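Local coordinates for protein diphthine synthase (Entamoeba histolytica, PDB 3I4T) that probably catalyses S-adenosylmethionine-dependent methylation of elongation factor 2 in diphthamide biosynthesis, at residues Pro168-Asn173 against Met178-Leu183; Ser141-Tyr146 against Cys268-Ala273; Asp114-Cys119 against Ile124-Ile129; Cys155-His160 against Leu219-Glu224. All coordinates share one frame; numbering follows the deposited sequence.

Contact 1. Residues Pro168-Asn173 against Met178-Leu183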
loop_
_atom_site.group_PDB
_atom_site.type_symbol
_atom_site.label_atom_id
_atom_site.label_comp_id
_atom_site.label_asym_id
_atom_site.label_seq_id
_atom_site.Cartn_x
_atom_site.Cartn_y
_atom_site.Cartn_z
ATOM N N PRO A 168 -9.314 8.828 19.901
ATOM C CA PRO A 168 -9.762 10.067 19.265
ATOM C C PRO A 168 -9.538 10.072 17.758
ATOM O O PRO A 168 -10.348 10.642 17.043
ATOM C CB PRO A 168 -8.896 11.154 19.934
ATOM C CG PRO A 168 -7.717 10.425 20.454
ATOM C CD PRO A 168 -8.258 9.097 20.896
ATOM N N LYS A 169 -8.460 9.448 17.284
ATOM C CA LYS A 169 -8.207 9.332 15.836
ATOM C C LYS A 169 -9.238 8.449 15.110
ATOM O O LYS A 169 -9.563 8.711 13.950
ATOM C CB LYS A 169 -6.801 8.805 15.560
ATOM C CG LYS A 169 -5.670 9.674 16.099
ATOM C CD LYS A 169 -4.306 9.032 15.821
ATOM C CE LYS A 169 -3.199 9.825 16.511
ATOM N NZ LYS A 169 -1.849 9.236 16.319
ATOM N N ILE A 170 -9.740 7.407 15.775
ATOM C CA ILE A 170 -10.826 6.601 15.202
ATOM C C ILE A 170 -12.109 7.441 15.107
ATOM O O ILE A 170 -12.848 7.349 14.122
ATOM C CB ILE A 170 -11.094 5.280 15.998
ATOM C CG1 ILE A 170 -9.848 4.385 16.001
ATOM C CG2 ILE A 170 -12.272 4.513 15.399
ATOM C CD1 ILE A 170 -9.968 3.158 16.877
ATOM N N LYS A 171 -12.338 8.273 16.121
ATOM C CA LYS A 171 -13.471 9.198 16.167
ATOM C C LYS A 171 -13.478 10.127 14.959
ATOM O O LYS A 171 -14.519 10.293 14.299
ATOM C CB LYS A 171 -13.456 10.025 17.463
ATOM C CG LYS A 171 -14.767 10.739 17.751
ATOM C CD LYS A 171 -14.581 11.895 18.724
ATOM C CE LYS A 171 -15.906 12.527 19.100
ATOM N NZ LYS A 171 -16.747 12.775 17.895
ATOM N N ILE A 172 -12.316 10.704 14.668
ATOM C CA ILE A 172 -12.146 11.584 13.499
ATOM C C ILE A 172 -12.448 10.864 12.178
ATOM O O ILE A 172 -13.161 11.400 11.309
ATOM C CB ILE A 172 -10.744 12.234 13.490
ATOM C CG1 ILE A 172 -10.672 13.328 14.567
ATOM C CG2 ILE A 172 -10.400 12.820 12.116
ATOM C CD1 ILE A 172 -9.254 13.736 14.937
ATOM N N ASN A 173 -11.934 9.648 12.035
ATOM C CA ASN A 173 -12.180 8.869 10.835
ATOM C C ASN A 173 -13.668 8.619 10.651
ATOM O O ASN A 173 -14.198 8.750 9.549
ATOM C CB ASN A 173 -11.442 7.538 10.894
ATOM C CG ASN A 173 -9.981 7.658 10.520
ATOM O OD1 ASN A 173 -9.497 8.745 10.188
ATOM N ND2 ASN A 173 -9.272 6.531 10.551
ATOM N N MET A 178 -14.772 7.999 7.073
ATOM C CA MET A 178 -13.623 7.242 6.559
ATOM C C MET A 178 -13.448 5.922 7.299
ATOM O O MET A 178 -13.819 5.823 8.470
ATOM C CB MET A 178 -12.339 8.065 6.687
ATOM C CG MET A 178 -12.340 9.330 5.834
ATOM S SD MET A 178 -10.816 10.277 5.991
ATOM C CE MET A 178 -11.257 11.390 7.310
ATOM N N HIS A 179 -12.893 4.914 6.622
ATOM C CA HIS A 179 -12.620 3.616 7.255
ATOM C C HIS A 179 -11.336 3.696 8.066
ATOM O O HIS A 179 -10.504 4.566 7.821
ATOM C CB HIS A 179 -12.487 2.484 6.218
ATOM C CG HIS A 179 -13.624 2.399 5.239
ATOM N ND1 HIS A 179 -14.947 2.524 5.611
ATOM C CD2 HIS A 179 -13.632 2.172 3.902
ATOM C CE1 HIS A 179 -15.717 2.406 4.542
ATOM N NE2 HIS A 179 -14.944 2.186 3.493
ATOM N N THR A 180 -11.169 2.773 9.017
ATOM C CA THR A 180 -9.940 2.688 9.797
ATOM C C THR A 180 -9.278 1.308 9.718
ATOM O O THR A 180 -9.941 0.267 9.842
ATOM C CB THR A 180 -10.159 3.082 11.300
ATOM O OG1 THR A 180 -10.831 4.346 11.393
ATOM C CG2 THR A 180 -8.836 3.177 12.038
ATOM N N LEU A 181 -7.960 1.322 9.513
ATOM C CA LEU A 181 -7.126 0.145 9.679
ATOM C C LEU A 181 -6.488 0.199 11.045
ATOM O O LEU A 181 -5.810 1.169 11.379
ATOM C CB LEU A 181 -6.030 0.090 8.610
ATOM C CG LEU A 181 -4.920 -0.952 8.783
ATOM C CD1 LEU A 181 -5.464 -2.395 8.657
ATOM C CD2 LEU A 181 -3.832 -0.681 7.758
ATOM N N VAL A 182 -6.720 -0.849 11.828
ATOM C CA VAL A 182 -6.190 -0.955 13.174
ATOM C C VAL A 182 -5.052 -1.983 13.194
ATOM O O VAL A 182 -5.280 -3.183 13.055
ATOM C CB VAL A 182 -7.291 -1.367 14.168
ATOM C CG1 VAL A 182 -6.757 -1.352 15.600
ATOM C CG2 VAL A 182 -8.510 -0.460 14.029
ATOM N N LEU A 183 -3.827 -1.501 13.337
ATOM C CA LEU A 183 -2.667 -2.385 13.430
ATOM C C LEU A 183 -2.459 -2.784 14.884
ATOM O O LEU A 183 -2.706 -1.994 15.783
ATOM C CB LEU A 183 -1.423 -1.717 12.836
ATOM C CG LEU A 183 -1.485 -1.407 11.332
ATOM C CD1 LEU A 183 -0.214 -0.713 10.887
ATOM C CD2 LEU A 183 -1.714 -2.673 10.495
#

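Contact 2. Residues Ser141-Tyr146 against Cys268-Ala273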
loop_
_atom_site.group_PDB
_atom_site.type_symbol
_atom_site.label_atom_id
_atom_site.label_comp_id
_atom_site.label_asym_id
_atom_site.label_seq_id
_atom_site.Cartn_x
_atom_site.Cartn_y
_atom_site.Cartn_z
ATOM N N SER A 141 -10.903 -7.190 1.634
ATOM C CA SER A 141 -12.109 -7.127 2.458
ATOM C C SER A 141 -13.334 -6.681 1.653
ATOM O O SER A 141 -14.469 -7.012 1.994
ATOM C CB SER A 141 -11.894 -6.149 3.608
ATOM O OG SER A 141 -11.594 -4.859 3.097
ATOM N N GLY A 142 -13.097 -5.910 0.598
ATOM C CA GLY A 142 -14.187 -5.297 -0.145
ATOM C C GLY A 142 -14.340 -3.820 0.154
ATOM O O GLY A 142 -15.048 -3.113 -0.560
ATOM N N LEU A 143 -13.679 -3.344 1.207
ATOM C CA LEU A 143 -13.678 -1.915 1.499
ATOM C C LEU A 143 -12.759 -1.182 0.509
ATOM O O LEU A 143 -11.681 -1.690 0.152
ATOM C CB LEU A 143 -13.281 -1.644 2.957
ATOM C CG LEU A 143 -14.261 -2.083 4.063
ATOM C CD1 LEU A 143 -13.572 -2.061 5.404
ATOM C CD2 LEU A 143 -15.576 -1.260 4.128
ATOM N N GLN A 144 -13.206 -0.009 0.061
ATOM C CA GLN A 144 -12.434 0.852 -0.830
ATOM C C GLN A 144 -11.286 1.506 -0.081
ATOM O O GLN A 144 -11.489 2.202 0.921
ATOM C CB GLN A 144 -13.332 1.924 -1.445
ATOM C CG GLN A 144 -12.603 3.196 -1.853
ATOM C CD GLN A 144 -11.955 3.120 -3.226
ATOM O OE1 GLN A 144 -11.168 2.214 -3.512
ATOM N NE2 GLN A 144 -12.280 4.088 -4.082
ATOM N N LEU A 145 -10.081 1.276 -0.583
ATOM C CA LEU A 145 -8.856 1.831 -0.004
ATOM C C LEU A 145 -8.726 3.362 -0.007
ATOM O O LEU A 145 -8.053 3.927 0.862
ATOM C CB LEU A 145 -7.638 1.219 -0.705
ATOM C CG LEU A 145 -7.461 -0.305 -0.595
ATOM C CD1 LEU A 145 -6.261 -0.748 -1.419
ATOM C CD2 LEU A 145 -7.351 -0.792 0.882
ATOM N N TYR A 146 -9.356 4.037 -0.970
ATOM C CA TYR A 146 -9.344 5.505 -0.982
ATOM C C TYR A 146 -10.132 6.049 0.183
ATOM O O TYR A 146 -9.890 7.160 0.629
ATOM C CB TYR A 146 -9.916 6.082 -2.275
ATOM C CG TYR A 146 -9.169 5.690 -3.523
ATOM C CD1 TYR A 146 -7.878 5.138 -3.456
ATOM C CD2 TYR A 146 -9.746 5.888 -4.785
ATOM C CE1 TYR A 146 -7.202 4.770 -4.614
ATOM C CE2 TYR A 146 -9.075 5.532 -5.952
ATOM C CZ TYR A 146 -7.805 4.977 -5.857
ATOM O OH TYR A 146 -7.138 4.623 -7.011
ATOM N N CYS A 268 -5.135 -8.123 12.102
ATOM C CA CYS A 268 -5.520 -6.720 12.161
ATOM C C CYS A 268 -7.030 -6.560 12.016
ATOM O O CYS A 268 -7.732 -7.499 11.629
ATOM C CB CYS A 268 -4.799 -5.884 11.099
ATOM S SG CYS A 268 -5.268 -6.301 9.425
ATOM N N LEU A 269 -7.509 -5.356 12.313
ATOM C CA LEU A 269 -8.922 -5.053 12.363
ATOM C C LEU A 269 -9.258 -3.884 11.447
ATOM O O LEU A 269 -8.497 -2.919 11.350
ATOM C CB LEU A 269 -9.305 -4.689 13.805
ATOM C CG LEU A 269 -10.782 -4.500 14.121
ATOM C CD1 LEU A 269 -11.531 -5.805 13.977
ATOM C CD2 LEU A 269 -10.938 -3.957 15.514
ATOM N N LEU A 270 -10.398 -3.973 10.777
ATOM C CA LEU A 270 -10.908 -2.853 9.999
ATOM C C LEU A 270 -12.211 -2.352 10.591
ATOM O O LEU A 270 -13.161 -3.118 10.791
ATOM C CB LEU A 270 -11.112 -3.229 8.533
ATOM C CG LEU A 270 -10.006 -3.989 7.795
ATOM C CD1 LEU A 270 -10.447 -4.224 6.354
ATOM C CD2 LEU A 270 -8.672 -3.275 7.837
ATOM N N ILE A 271 -12.237 -1.062 10.890
ATOM C CA ILE A 271 -13.434 -0.430 11.378
ATOM C C ILE A 271 -13.990 0.460 10.272
ATOM O O ILE A 271 -13.484 1.565 10.041
ATOM C CB ILE A 271 -13.184 0.383 12.674
ATOM C CG1 ILE A 271 -12.537 -0.501 13.749
ATOM C CG2 ILE A 271 -14.506 0.985 13.173
ATOM C CD1 ILE A 271 -12.081 0.262 15.000
ATOM N N PRO A 272 -15.028 -0.032 9.571
ATOM C CA PRO A 272 -15.642 0.692 8.460
ATOM C C PRO A 272 -16.175 2.045 8.897
ATOM O O PRO A 272 -16.505 2.209 10.064
ATOM C CB PRO A 272 -16.813 -0.210 8.052
ATOM C CG PRO A 272 -16.442 -1.583 8.532
ATOM C CD PRO A 272 -15.616 -1.374 9.768
ATOM N N ALA A 273 -16.260 3.007 7.973
ATOM C CA ALA A 273 -17.008 4.259 8.211
ATOM C C ALA A 273 -18.486 3.976 8.556
ATOM O O ALA A 273 -18.996 2.914 8.217
ATOM C CB ALA A 273 -16.920 5.162 6.983
#

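Contact 3. Residues Asp114-Cys119 against Ile124-Ile129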
loop_
_atom_site.group_PDB
_atom_site.type_symbol
_atom_site.label_atom_id
_atom_site.label_comp_id
_atom_site.label_asym_id
_atom_site.label_seq_id
_atom_site.Cartn_x
_atom_site.Cartn_y
_atom_site.Cartn_z
ATOM N N ASP A 114 14.230 4.727 11.059
ATOM C CA ASP A 114 15.475 5.043 11.774
ATOM C C ASP A 114 16.709 4.594 10.990
ATOM O O ASP A 114 17.791 5.188 11.116
ATOM C CB ASP A 114 15.470 4.436 13.178
ATOM N N ILE A 115 16.522 3.558 10.170
ATOM C CA ILE A 115 17.560 3.023 9.297
ATOM C C ILE A 115 18.010 4.079 8.296
ATOM O O ILE A 115 19.202 4.337 8.154
ATOM C CB ILE A 115 17.074 1.775 8.518
ATOM C CG1 ILE A 115 16.136 0.907 9.368
ATOM C CG2 ILE A 115 18.264 0.974 7.984
ATOM C CD1 ILE A 115 16.762 0.307 10.645
ATOM N N PHE A 116 17.042 4.687 7.613
ATOM C CA PHE A 116 17.312 5.733 6.638
ATOM C C PHE A 116 18.158 6.836 7.247
ATOM O O PHE A 116 19.157 7.242 6.657
ATOM C CB PHE A 116 16.011 6.316 6.058
ATOM C CG PHE A 116 15.240 5.350 5.205
ATOM C CD1 PHE A 116 15.621 5.102 3.890
ATOM C CD2 PHE A 116 14.127 4.685 5.717
ATOM C CE1 PHE A 116 14.912 4.196 3.098
ATOM C CE2 PHE A 116 13.409 3.777 4.932
ATOM C CZ PHE A 116 13.804 3.535 3.622
ATOM N N VAL A 117 17.752 7.301 8.427
ATOM C CA VAL A 117 18.471 8.339 9.159
ATOM C C VAL A 117 19.902 7.890 9.496
ATOM O O VAL A 117 20.863 8.620 9.232
ATOM C CB VAL A 117 17.697 8.769 10.433
ATOM C CG1 VAL A 117 18.563 9.614 11.356
ATOM C CG2 VAL A 117 16.433 9.529 10.059
ATOM N N ARG A 118 20.040 6.686 10.053
ATOM C CA ARG A 118 21.354 6.155 10.400
ATOM C C ARG A 118 22.276 6.055 9.188
ATOM O O ARG A 118 23.481 6.306 9.301
ATOM C CB ARG A 118 21.234 4.806 11.118
ATOM C CG ARG A 118 20.877 4.935 12.593
ATOM C CD ARG A 118 20.882 3.596 13.328
ATOM N NE ARG A 118 19.644 2.828 13.152
ATOM C CZ ARG A 118 18.604 2.845 13.989
ATOM N NH1 ARG A 118 18.621 3.607 15.083
ATOM N NH2 ARG A 118 17.535 2.097 13.729
ATOM N N CYS A 119 21.702 5.691 8.041
ATOM C CA CYS A 119 22.426 5.634 6.779
ATOM C C CYS A 119 22.897 7.000 6.314
ATOM O O CYS A 119 24.037 7.143 5.876
ATOM C CB CYS A 119 21.563 5.011 5.694
ATOM S SG CYS A 119 21.407 3.250 5.874
ATOM N N ILE A 124 25.883 6.336 3.722
ATOM C CA ILE A 124 25.555 5.121 2.986
ATOM C C ILE A 124 24.378 5.366 2.051
ATOM O O ILE A 124 23.318 5.849 2.474
ATOM C CB ILE A 124 25.241 3.928 3.924
ATOM C CG1 ILE A 124 26.417 3.655 4.868
ATOM C CG2 ILE A 124 24.918 2.679 3.109
ATOM C CD1 ILE A 124 26.050 2.775 6.056
ATOM N N GLU A 125 24.597 5.045 0.778
ATOM C CA GLU A 125 23.571 5.092 -0.252
ATOM C C GLU A 125 22.568 3.973 0.045
ATOM O O GLU A 125 22.959 2.858 0.392
ATOM C CB GLU A 125 24.235 4.857 -1.611
ATOM C CG GLU A 125 23.702 5.685 -2.789
ATOM C CD GLU A 125 24.380 5.319 -4.122
ATOM O OE1 GLU A 125 25.585 4.929 -4.111
ATOM O OE2 GLU A 125 23.706 5.425 -5.181
ATOM N N VAL A 126 21.282 4.272 -0.076
ATOM C CA VAL A 126 20.227 3.298 0.202
ATOM C C VAL A 126 19.410 3.035 -1.050
ATOM O O VAL A 126 19.055 3.966 -1.765
ATOM C CB VAL A 126 19.260 3.789 1.315
ATOM C CG1 VAL A 126 18.110 2.816 1.508
ATOM C CG2 VAL A 126 19.990 3.971 2.614
ATOM N N LYS A 127 19.109 1.768 -1.309
ATOM C CA LYS A 127 18.234 1.421 -2.411
ATOM C C LYS A 127 17.072 0.588 -1.881
ATOM O O LYS A 127 17.261 -0.502 -1.315
ATOM C CB LYS A 127 19.009 0.698 -3.523
ATOM C CG LYS A 127 18.171 0.174 -4.693
ATOM C CD LYS A 127 17.407 1.303 -5.394
ATOM C CE LYS A 127 16.695 0.827 -6.659
ATOM N NZ LYS A 127 16.154 2.011 -7.408
ATOM N N VAL A 128 15.871 1.129 -2.064
ATOM C CA VAL A 128 14.634 0.499 -1.613
ATOM C C VAL A 128 14.046 -0.345 -2.734
ATOM O O VAL A 128 13.950 0.112 -3.857
ATOM C CB VAL A 128 13.612 1.569 -1.144
ATOM C CG1 VAL A 128 12.298 0.928 -0.687
ATOM C CG2 VAL A 128 14.208 2.408 -0.008
ATOM N N ILE A 129 13.689 -1.591 -2.430
ATOM C CA ILE A 129 12.940 -2.427 -3.354
ATOM C C ILE A 129 11.553 -2.690 -2.743
ATOM O O ILE A 129 11.436 -3.228 -1.634
ATOM C CB ILE A 129 13.728 -3.720 -3.732
ATOM C CG1 ILE A 129 14.974 -3.347 -4.565
ATOM C CG2 ILE A 129 12.850 -4.692 -4.514
ATOM C CD1 ILE A 129 16.099 -4.362 -4.568
#

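Contact 4. Residues Cys155-His160 against Leu219-Glu224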
loop_
_atom_site.group_PDB
_atom_site.type_symbol
_atom_site.label_atom_id
_atom_site.label_comp_id
_atom_site.label_asym_id
_atom_site.label_seq_id
_atom_site.Cartn_x
_atom_site.Cartn_y
_atom_site.Cartn_z
ATOM N N CYS A 155 -1.796 -0.959 21.394
ATOM C CA CYS A 155 -0.658 -1.476 22.155
ATOM C C CYS A 155 -1.100 -2.413 23.281
ATOM O O CYS A 155 -2.248 -2.344 23.739
ATOM C CB CYS A 155 0.147 -0.313 22.745
ATOM S SG CYS A 155 0.954 0.751 21.496
ATOM N N PHE A 156 -0.182 -3.280 23.716
ATOM C CA PHE A 156 -0.395 -4.099 24.905
ATOM C C PHE A 156 -0.389 -3.242 26.167
ATOM O O PHE A 156 0.555 -2.489 26.408
ATOM C CB PHE A 156 0.682 -5.190 25.035
ATOM C CG PHE A 156 0.397 -6.428 24.234
ATOM C CD1 PHE A 156 -0.712 -7.216 24.515
ATOM C CD2 PHE A 156 1.256 -6.818 23.209
ATOM C CE1 PHE A 156 -0.976 -8.357 23.778
ATOM C CE2 PHE A 156 1.000 -7.963 22.465
ATOM C CZ PHE A 156 -0.110 -8.734 22.752
ATOM N N TRP A 157 -1.438 -3.372 26.972
ATOM C CA TRP A 157 -1.513 -2.667 28.245
ATOM C C TRP A 157 -0.668 -3.353 29.308
ATOM O O TRP A 157 -0.541 -4.583 29.314
ATOM C CB TRP A 157 -2.960 -2.535 28.693
ATOM C CG TRP A 157 -3.690 -1.419 28.002
ATOM C CD1 TRP A 157 -3.219 -0.624 26.992
ATOM C CD2 TRP A 157 -5.028 -0.989 28.260
ATOM N NE1 TRP A 157 -4.179 0.283 26.616
ATOM C CE2 TRP A 157 -5.302 0.080 27.376
ATOM C CE3 TRP A 157 -6.022 -1.399 29.157
ATOM C CZ2 TRP A 157 -6.533 0.744 27.358
ATOM C CZ3 TRP A 157 -7.251 -0.738 29.142
ATOM C CH2 TRP A 157 -7.494 0.324 28.248
ATOM N N SER A 158 -0.100 -2.546 30.202
ATOM C CA SER A 158 0.889 -3.016 31.164
ATOM C C SER A 158 0.833 -2.181 32.443
ATOM O O SER A 158 1.314 -1.048 32.478
ATOM C CB SER A 158 2.287 -2.967 30.524
ATOM O OG SER A 158 3.266 -3.590 31.338
ATOM N N GLU A 159 0.229 -2.757 33.485
ATOM C CA GLU A 159 0.089 -2.116 34.801
ATOM C C GLU A 159 -0.708 -0.831 34.720
ATOM O O GLU A 159 -1.923 -0.858 34.545
ATOM C CB GLU A 159 1.454 -1.842 35.457
ATOM C CG GLU A 159 2.341 -3.071 35.659
ATOM C CD GLU A 159 1.820 -4.024 36.716
ATOM O OE1 GLU A 159 0.947 -3.622 37.525
ATOM O OE2 GLU A 159 2.298 -5.186 36.739
ATOM N N HIS A 160 -0.008 0.294 34.852
ATOM C CA HIS A 160 -0.617 1.629 34.821
ATOM C C HIS A 160 -0.557 2.227 33.428
ATOM O O HIS A 160 -1.235 3.205 33.135
ATOM C CB HIS A 160 0.104 2.585 35.772
ATOM C CG HIS A 160 0.132 2.132 37.192
ATOM N ND1 HIS A 160 1.229 2.319 38.004
ATOM C CD2 HIS A 160 -0.805 1.514 37.954
ATOM C CE1 HIS A 160 0.969 1.835 39.208
ATOM N NE2 HIS A 160 -0.259 1.341 39.204
ATOM N N LEU A 219 -13.435 -2.021 23.465
ATOM C CA LEU A 219 -14.714 -1.995 24.170
ATOM C C LEU A 219 -14.572 -1.362 25.545
ATOM O O LEU A 219 -15.452 -0.636 25.995
ATOM C CB LEU A 219 -15.314 -3.399 24.257
ATOM C CG LEU A 219 -15.870 -3.885 22.909
ATOM C CD1 LEU A 219 -16.364 -5.328 22.966
ATOM C CD2 LEU A 219 -16.983 -2.963 22.424
ATOM N N GLU A 220 -13.438 -1.605 26.189
ATOM C CA GLU A 220 -13.163 -1.058 27.513
ATOM C C GLU A 220 -12.890 0.454 27.477
ATOM O O GLU A 220 -13.283 1.192 28.386
ATOM C CB GLU A 220 -11.979 -1.799 28.115
ATOM C CG GLU A 220 -11.859 -1.675 29.609
ATOM C CD GLU A 220 -10.589 -2.318 30.120
ATOM O OE1 GLU A 220 -10.402 -3.539 29.913
ATOM O OE2 GLU A 220 -9.771 -1.597 30.732
ATOM N N VAL A 221 -12.209 0.898 26.426
ATOM C CA VAL A 221 -11.938 2.308 26.199
ATOM C C VAL A 221 -13.238 3.067 25.903
ATOM O O VAL A 221 -13.439 4.164 26.405
ATOM C CB VAL A 221 -10.895 2.481 25.075
ATOM C CG1 VAL A 221 -10.844 3.907 24.562
ATOM C CG2 VAL A 221 -9.512 2.026 25.556
ATOM N N GLU A 222 -14.127 2.478 25.105
ATOM C CA GLU A 222 -15.399 3.132 24.817
ATOM C C GLU A 222 -16.229 3.252 26.095
ATOM O O GLU A 222 -16.861 4.271 26.326
ATOM C CB GLU A 222 -16.180 2.409 23.707
ATOM C CG GLU A 222 -17.619 2.922 23.467
ATOM C CD GLU A 222 -17.706 4.358 22.926
ATOM O OE1 GLU A 222 -16.962 4.731 21.992
ATOM O OE2 GLU A 222 -18.547 5.125 23.436
ATOM N N LYS A 223 -16.207 2.214 26.923
ATOM C CA LYS A 223 -16.921 2.236 28.186
ATOM C C LYS A 223 -16.399 3.363 29.083
ATOM O O LYS A 223 -17.182 4.071 29.703
ATOM C CB LYS A 223 -16.804 0.876 28.885
ATOM C CG LYS A 223 -17.643 0.750 30.151
ATOM C CD LYS A 223 -17.230 -0.443 31.006
ATOM C CE LYS A 223 -17.540 -0.156 32.476
ATOM N NZ LYS A 223 -17.448 -1.380 33.348
ATOM N N GLU A 224 -15.079 3.533 29.120
ATOM C CA GLU A 224 -14.430 4.535 29.975
ATOM C C GLU A 224 -14.523 5.949 29.429
ATOM O O GLU A 224 -14.535 6.903 30.200
ATOM C CB GLU A 224 -12.957 4.178 30.232
ATOM C CG GLU A 224 -12.771 3.041 31.259
ATOM C CD GLU A 224 -11.343 2.472 31.320
ATOM O OE1 GLU A 224 -10.396 3.129 30.814
ATOM O OE2 GLU A 224 -11.174 1.357 31.882
#

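Contact 1. Residues Pro168-Asn173 against Met178-Leu183
N173 makes both hydrogen bonds between helix residues 168-173 and the segment 178-183, one through its side chain and one through its backbone. Its amide ND2 donates to T180 OG1 over 2.8 Å. The bond is nearly straight, at 167°, and the hydroxyl oxygen lies in the amide plane. The T180 hydroxyl reaches this place because OG1 sits beside the backbone N (chi1 -51°). The two side chains cross at about a right angle. ND2 also donates to the backbone O of Q150, so two acceptors hold the amide and fix its rotation. The backbone bond runs from M178 N to N173 O, 2.7 Å, and ties the start of 178-183 to the helix.

Both segments belong to a beta-alpha-beta unit: strand 152-154, helix 166-175, strand 180-187. The two strands pair in parallel, and L181 and V152 share a backbone hydrogen bond.

The remaining contacts are looser and put carbon against oxygen. I170 CG2 lies 4.3 Å from T180 OG1. The M178 chain bends at chi3, and its CE stands 4.3 Å from N173 OD1. At the dimer interface, M178 of the second subunit packs on both N173 and M178.

Contact 2. Residues Ser141-Tyr146 against Cys268-Ala273
The only ring that takes part here is the pyrrolidine of P272, and L143 meets it through the methyl CD2, 4.2 Å from P272 CB. No aromatic or amide plane is used between 141-146 and 268-273. The contact is mostly apolar, without a hydrogen bond across it.

The two branches of L143 have different partners. CD2 takes the proline, while CD1 turns to L270 and lies 3.9 Å from L270 CD1. The L143 and L270 side chains run antiparallel where they pass. L270 CD1 also reaches S141, 3.5 Å from S141 OG and 3.7 Å from S141 CB. With CG beside the backbone N (chi1 -47°), the L270 side chain sends this methyl toward both residues.

The hydroxyl of S141 is buried and has polar partners of its own. OG accepts from L143 N at 3.2 Å, which makes an ST turn, and it is also hydrogen-bonded to I138 O. This turn holds S141 and L143 together against the strand.

Segment 141-146 follows helix 134-137 and leads toward strand 152-154. It covers one side of the end of strand 267-271. That strand lies between strands 180-187 and 235-240 in the mixed sheet, with L270 on L181, V237 and M239. I271 points away from the turn and touches L218 of helix 211-225.

Contact 3. Residues Asp114-Cys119 against Ile124-Ile129
V126 stands at the apolar centre, with one methyl for each of two helix residues. Its CG1 lies 3.8 Å from F116 CE1, and its CG2 lies 3.6 Å from C119 CB. The CG2 methyl is also 3.6 Å from C119 SG. With CG1 anti to the backbone N (chi1 175°), the two methyls diverge toward the two partners.

V128 comes next along the strand. Its CG2 sits in the plane of the F116 ring, at the edge, 3.7 Å from F116 CE1. F116 crosses both valines at about a right angle. At the other end, C119 CB packs against I124 CB at 4.2 Å.

The polar edge is one backbone hydrogen bond, from I124 N to C119 O, 2.9 Å. It closes the short turn that leads from the helix into the strand.

Helix segment 114-119 runs at 156° to strand 126-129, close to antiparallel. The strand is one of the two edge strands of the parallel sheet within this chain and pairs with strand 22-27. Around the contact, L90 of helix 90-93 touches C119 and I124. Y107 of helix 106-109 meets the F116 ring, their planes about 10° apart, and also touches V128.

Contact 4. Residues Cys155-His160 against Leu219-Glu224
E220 OE2 meets the indole edge of W157, 3.1 Å from W157 CZ3 and in the plane of the ring. One carboxylate oxygen thus points at the rim of the indole, where the C-H groups carry a slight positive charge. Such an approach is probably mildly attractive. The ring and carboxylate planes are 73° apart. R162 NH1, in the same loop as W157, forms a long, weak ion pair with this oxygen. E220 gets there with CG anti to its backbone N (chi1 -161°) and an extended chain beyond.

W157 lies in the loop between strand 152-154 and helix 166-175, the connection of a beta-alpha-beta unit. Its indole spans the distance to helix 211-225, where the nearest CA atoms, W157 CA and V221 CA, are 11.7 Å apart. Within its own loop, W157 NE1 is hydrogen-bonded to P163 O, which fixes which way the indole is turned.

The apolar half of the contact falls to V221. Its CG2 touches the six-membered ring 3.7 Å from W157 CZ2 and 3.8 Å from W157 CH2. The methyl approaches obliquely. V221 is buried, and Y166 and Y167 of helix 166-175 pack on it as well. Q217, further back on helix 211-225, touches W157 and donates from NE2 to C155 O.

In the fold
Contact 3 comes first along the chain and belongs to the parallel sheet of the N-terminal half. The other three gather around the mixed sheet, and their centres lie about 30 to 36 Å from that of contact 3. Contacts 1 and 2 are neighbours, about 10 Å between centres. They share that sheet through adjacent strands 180-187 and 267-271, joined by probable hydrogen bonds between V182 N and L269 O and between H179 ND1 and A273 N. The centres of contacts 4 and 1 are about 17 Å apart. Loop 155-160 leads into helix 166-175. Contact 2 spans the longest stretch of chain and encloses contacts 4 and 1. Two separate sheets are consistent with the two-domain fold of this methylase family.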